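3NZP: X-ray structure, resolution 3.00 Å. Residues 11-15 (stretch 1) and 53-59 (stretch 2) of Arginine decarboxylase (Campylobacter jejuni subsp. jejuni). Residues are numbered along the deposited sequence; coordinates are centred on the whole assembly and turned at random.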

# COMPACT_ATOMS: atom_id res chain seq x y z
N ASN B 11 -27.15 -0.12 5.23
CA ASN B 11 -28.28 0.57 4.59
C ASN B 11 -29.28 -0.46 4.12
O ASN B 11 -29.22 -1.62 4.50
CB ASN B 11 -27.81 1.38 3.39
CG ASN B 11 -27.64 2.83 3.73
OD1 ASN B 11 -26.95 3.18 4.69
ND2 ASN B 11 -28.28 3.70 2.94
N GLU B 12 -30.20 -0.06 3.27
CA GLU B 12 -31.16 -1.05 2.81
C GLU B 12 -30.65 -1.79 1.58
O GLU B 12 -31.43 -2.17 0.70
CB GLU B 12 -32.52 -0.40 2.52
CG GLU B 12 -33.32 -0.02 3.77
CD GLU B 12 -33.02 1.39 4.25
OE1 GLU B 12 -32.80 1.58 5.48
OE2 GLU B 12 -33.00 2.32 3.39
N ASN B 13 -29.34 -2.01 1.51
CA ASN B 13 -28.76 -2.72 0.37
C ASN B 13 -28.51 -4.18 0.72
O ASN B 13 -28.57 -5.06 -0.14
CB ASN B 13 -27.47 -2.05 -0.08
CG ASN B 13 -27.67 -0.60 -0.46
OD1 ASN B 13 -28.56 -0.27 -1.25
ND2 ASN B 13 -26.84 0.27 0.10
N PHE B 14 -28.22 -4.44 1.99
CA PHE B 14 -27.98 -5.80 2.44
C PHE B 14 -28.95 -6.16 3.54
O PHE B 14 -29.19 -5.35 4.44
CB PHE B 14 -26.55 -5.96 2.95
CG PHE B 14 -25.50 -5.67 1.93
CD1 PHE B 14 -24.89 -4.42 1.88
CD2 PHE B 14 -25.13 -6.63 1.01
CE1 PHE B 14 -23.93 -4.13 0.92
CE2 PHE B 14 -24.17 -6.36 0.04
CZ PHE B 14 -23.56 -5.11 -0.00
N ILE B 15 -29.50 -7.36 3.49
CA ILE B 15 -30.42 -7.80 4.51
C ILE B 15 -30.17 -9.25 4.89
O ILE B 15 -29.67 -10.04 4.08
CB ILE B 15 -31.88 -7.65 4.04
CG1 ILE B 15 -32.84 -7.84 5.22
CG2 ILE B 15 -32.19 -8.68 2.96
CD1 ILE B 15 -34.31 -7.63 4.86
N HIS B 53 -26.10 -3.90 -9.58
CA HIS B 53 -27.30 -3.30 -9.02
C HIS B 53 -26.98 -2.26 -7.94
O HIS B 53 -27.58 -1.18 -7.91
CB HIS B 53 -28.23 -4.37 -8.45
CG HIS B 53 -29.31 -3.82 -7.56
ND1 HIS B 53 -29.29 -3.97 -6.19
CD2 HIS B 53 -30.41 -3.09 -7.85
CE1 HIS B 53 -30.34 -3.35 -5.67
NE2 HIS B 53 -31.04 -2.81 -6.66
N LEU B 54 -26.05 -2.60 -7.06
CA LEU B 54 -25.66 -1.69 -5.99
C LEU B 54 -25.14 -0.38 -6.59
O LEU B 54 -25.42 0.70 -6.08
CB LEU B 54 -24.59 -2.34 -5.11
CG LEU B 54 -25.09 -3.01 -3.82
CD1 LEU B 54 -26.40 -3.68 -4.08
CD2 LEU B 54 -24.06 -4.03 -3.34
N ILE B 55 -24.40 -0.51 -7.68
CA ILE B 55 -23.85 0.66 -8.35
C ILE B 55 -24.98 1.56 -8.80
O ILE B 55 -24.93 2.78 -8.63
CB ILE B 55 -23.00 0.25 -9.56
CG1 ILE B 55 -21.93 -0.74 -9.13
CG2 ILE B 55 -22.29 1.46 -10.14
CD1 ILE B 55 -21.05 -1.17 -10.24
N GLN B 56 -26.01 0.94 -9.37
CA GLN B 56 -27.18 1.69 -9.82
C GLN B 56 -27.83 2.38 -8.62
O GLN B 56 -28.03 3.60 -8.63
CB GLN B 56 -28.17 0.74 -10.49
CG GLN B 56 -29.48 1.36 -10.92
CD GLN B 56 -30.38 0.33 -11.57
OE1 GLN B 56 -30.25 0.04 -12.76
NE2 GLN B 56 -31.28 -0.26 -10.78
N LYS B 57 -28.16 1.61 -7.60
CA LYS B 57 -28.76 2.18 -6.40
C LYS B 57 -28.00 3.43 -6.00
O LYS B 57 -28.59 4.47 -5.73
CB LYS B 57 -28.70 1.19 -5.26
CG LYS B 57 -29.99 0.50 -4.97
CD LYS B 57 -30.88 1.38 -4.12
CE LYS B 57 -31.85 0.53 -3.30
NZ LYS B 57 -31.15 -0.43 -2.37
N GLN B 58 -26.68 3.34 -5.97
CA GLN B 58 -25.88 4.48 -5.57
C GLN B 58 -26.01 5.69 -6.45
O GLN B 58 -26.08 6.81 -5.96
CB GLN B 58 -24.42 4.07 -5.46
CG GLN B 58 -24.19 3.26 -4.21
CD GLN B 58 -24.44 4.08 -2.98
OE1 GLN B 58 -23.67 4.97 -2.66
NE2 GLN B 58 -25.53 3.80 -2.28
N ILE B 59 -26.02 5.47 -7.76
CA ILE B 59 -26.14 6.57 -8.71
C ILE B 59 -27.47 7.27 -8.52
O ILE B 59 -27.52 8.49 -8.39
CB ILE B 59 -26.05 6.06 -10.15
CG1 ILE B 59 -24.68 5.46 -10.40
CG2 ILE B 59 -26.31 7.20 -11.12
CD1 ILE B 59 -24.55 4.82 -11.75

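A small, mixed contact joins residues Glu12 to Phe14 to one side of a helix, through one side-chain hydrogen bond and a separate apolar touch. The two stretches bury 231 Å² in all, both sides summed, and their backbones stay well apart: the nearest CA atoms, those of Asn13 and Leu54, are 7.1 Å from each other, so side chains bridge the gap. Leu54 and Lys57 lie three residues apart on the helix, nearly one turn, and both direct their CA-to-CB bonds toward the other stretch. The helix is held by backbone bonds such as Lys57 N to His53 O (2.9 Å) and Gln58 N to Leu54 O (2.9 Å). Asn13, buried, is the most heavily covered residue; its CA-to-CB bond points sideways, but its amide end comes nearer the helix. There Lys57 NZ donates a hydrogen bond to Asn13 OD1 at 2.8 Å. The same ammonium group lies 3.5 Å from the backbone Glu12 O, a polar neighbour at longer range. On the apolar side, Phe14 CZ meets Leu54 CD2 at 3.5 Å, the methyl approaching the ring obliquely, while Leu54 CD1 lies 4.4 Å from Asn13 CB. Leu54 thus touches both residues, one methyl near each.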